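Local coordinates for protein her-1 (Caenorhabditis elegans, PDB 1SZH), which dictates male development, probably as a secreted signal in sex determination, and inhibits the function of TRA-2A, at residues Asp13-Cys19 against Cys54-Leu59. The protein carries 2 engineered substitutions. Coordinates in Å, arbitrary orientation, origin at the centre of the assembly. Residue numbers count along the deposited sequence, not the author numbering.
Sequences DAAEKCC and CLQNVL
Residues 13-18 form the last turns of helix 8-18, and Cys19 (phi/psi -110/155°) is the first residue to leave the helical conformation; residues 54-59 are the C-terminal end of helix 47-59. The two helical segments run roughly antiparallel, at 140°, with their axes 9.0 Å apart at closest approach. Ala14 lies across from Val58 (CA-CA 5.5 Å) and Cys18 from Cys54 (CA-CA 5.8 Å), a spacing of one helical turn on each side. At the second pair a disulfide ties the helices together, Cys18 SG to Cys54 SG at 2.2 Å with chi3 -81°; chi1 is m at Cys18 and t at Cys54. One turn away, Val58 (chi1 t) packs as a knob into the hole formed by Asp13, Ala14, Lys17 and Cys18, its CG1 3.8 Å from Ala14 CB and its CG2 4.0 Å from Lys17 CD. The small Ala14 allows this close approach, its CB also lying 3.7 Å from Leu55 CD2 and 3.9 Å from Leu59 CD2. Leu55 CD2 also reaches Cys18 CB at 3.6 Å. Beside the knob, Lys17 NZ forms a salt bridge with Asp13 OD1 (3.0 Å) along its own helix. No hydrogen bond joins the segments; the remaining interface is mainly apolar van der Waals contact, as in small helical bundles. Helix 24-33 packs against Ala15, and adjacent cysteines fasten the end of helix 8-18 to both neighbours, Cys18 to helix 47-59 and Cys19, through Cys27, to helix 24-33, as befits a disulfide-rich secreted protein.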
loop_
_atom_site.group_PDB
_atom_site.type_symbol
_atom_site.label_atom_id
_atom_site.label_comp_id
_atom_site.label_asym_id
_atom_site.label_seq_id
_atom_site.Cartn_x
_atom_site.Cartn_y
_atom_site.Cartn_z
ATOM N N ASP A 13 -9.995 -15.409 9.228
ATOM C CA ASP A 13 -11.140 -15.383 8.319
ATOM C C ASP A 13 -10.732 -14.812 6.961
ATOM O O ASP A 13 -11.128 -15.334 5.912
ATOM C CB ASP A 13 -12.272 -14.550 8.909
ATOM C CG ASP A 13 -13.545 -14.606 8.063
ATOM O OD1 ASP A 13 -14.057 -13.533 7.693
ATOM O OD2 ASP A 13 -14.031 -15.725 7.777
ATOM N N ALA A 14 -9.934 -13.746 6.975
ATOM C CA ALA A 14 -9.485 -13.139 5.711
ATOM C C ALA A 14 -8.623 -14.138 4.928
ATOM O O ALA A 14 -8.754 -14.250 3.712
ATOM C CB ALA A 14 -8.694 -11.860 5.990
ATOM N N ALA A 15 -7.723 -14.835 5.625
ATOM C CA ALA A 15 -6.875 -15.809 4.962
ATOM C C ALA A 15 -7.722 -16.917 4.320
ATOM O O ALA A 15 -7.475 -17.318 3.183
ATOM C CB ALA A 15 -5.871 -16.414 5.960
ATOM N N GLU A 16 -8.725 -17.387 5.053
ATOM C CA GLU A 16 -9.604 -18.451 4.556
ATOM C C GLU A 16 -10.406 -18.032 3.323
ATOM O O GLU A 16 -10.647 -18.844 2.421
ATOM C CB GLU A 16 -10.567 -18.877 5.670
ATOM C CG GLU A 16 -9.870 -19.521 6.868
ATOM C CD GLU A 16 -10.687 -19.429 8.152
ATOM O OE1 GLU A 16 -11.909 -19.183 8.066
ATOM O OE2 GLU A 16 -10.107 -19.611 9.249
ATOM N N LYS A 17 -10.813 -16.774 3.277
ATOM C CA LYS A 17 -11.612 -16.267 2.171
ATOM C C LYS A 17 -10.814 -15.825 0.968
ATOM O O LYS A 17 -11.325 -15.778 -0.145
ATOM C CB LYS A 17 -12.451 -15.071 2.642
ATOM C CG LYS A 17 -13.520 -15.454 3.671
ATOM C CD LYS A 17 -14.280 -14.257 4.175
ATOM C CE LYS A 17 -15.456 -14.718 5.060
ATOM N NZ LYS A 17 -16.189 -13.563 5.644
ATOM N N CYS A 18 -9.537 -15.544 1.180
ATOM C CA CYS A 18 -8.729 -14.984 0.111
ATOM C C CYS A 18 -7.529 -15.756 -0.415
ATOM O O CYS A 18 -7.104 -15.509 -1.533
ATOM C CB CYS A 18 -8.225 -13.617 0.569
ATOM S SG CYS A 18 -9.533 -12.485 1.105
ATOM N N CYS A 19 -6.967 -16.633 0.414
ATOM C CA CYS A 19 -5.788 -17.414 0.050
ATOM C C CYS A 19 -6.107 -18.896 -0.151
ATOM O O CYS A 19 -7.084 -19.399 0.406
ATOM C CB CYS A 19 -4.746 -17.242 1.154
ATOM S SG CYS A 19 -4.495 -15.458 1.355
ATOM N N CYS A 54 -8.834 -8.512 -1.791
ATOM C CA CYS A 54 -9.717 -9.406 -1.045
ATOM C C CYS A 54 -9.427 -9.252 0.467
ATOM O O CYS A 54 -10.348 -9.110 1.283
ATOM C CB CYS A 54 -9.474 -10.838 -1.522
ATOM S SG CYS A 54 -10.541 -12.105 -0.785
ATOM N N LEU A 55 -8.150 -9.302 0.856
ATOM C CA LEU A 55 -7.810 -9.165 2.264
ATOM C C LEU A 55 -8.273 -7.831 2.849
ATOM O O LEU A 55 -8.830 -7.782 3.941
ATOM C CB LEU A 55 -6.294 -9.355 2.491
ATOM C CG LEU A 55 -5.787 -10.769 2.184
ATOM C CD1 LEU A 55 -4.253 -10.752 2.346
ATOM C CD2 LEU A 55 -6.386 -11.798 3.126
ATOM N N GLN A 56 -8.041 -6.740 2.130
ATOM C CA GLN A 56 -8.477 -5.440 2.630
ATOM C C GLN A 56 -9.994 -5.396 2.857
ATOM O O GLN A 56 -10.472 -4.862 3.860
ATOM C CB GLN A 56 -8.087 -4.348 1.641
ATOM C CG GLN A 56 -6.598 -4.043 1.636
ATOM C CD GLN A 56 -6.330 -2.582 1.968
ATOM O OE1 GLN A 56 -6.862 -1.677 1.325
ATOM N NE2 GLN A 56 -5.489 -2.344 2.963
ATOM N N ASN A 57 -10.726 -5.983 1.915
ATOM C CA ASN A 57 -12.181 -6.000 1.996
ATOM C C ASN A 57 -12.669 -6.792 3.208
ATOM O O ASN A 57 -13.677 -6.423 3.813
ATOM C CB ASN A 57 -12.779 -6.549 0.688
ATOM C CG ASN A 57 -12.767 -5.523 -0.446
ATOM O OD1 ASN A 57 -13.207 -5.812 -1.570
ATOM N ND2 ASN A 57 -12.256 -4.326 -0.165
ATOM N N VAL A 58 -11.973 -7.869 3.587
ATOM C CA VAL A 58 -12.415 -8.625 4.766
ATOM C C VAL A 58 -11.937 -7.958 6.059
ATOM O O VAL A 58 -12.721 -7.716 6.971
ATOM C CB VAL A 58 -11.915 -10.090 4.735
ATOM C CG1 VAL A 58 -12.352 -10.817 6.018
ATOM C CG2 VAL A 58 -12.431 -10.800 3.518
ATOM N N LEU A 59 -10.654 -7.615 6.142
ATOM C CA LEU A 59 -10.108 -7.003 7.357
ATOM C C LEU A 59 -10.756 -5.689 7.734
ATOM O O LEU A 59 -10.966 -5.411 8.909
ATOM C CB LEU A 59 -8.599 -6.739 7.190
ATOM C CG LEU A 59 -7.718 -7.984 7.015
ATOM C CD1 LEU A 59 -6.279 -7.527 6.734
ATOM C CD2 LEU A 59 -7.748 -8.841 8.263
#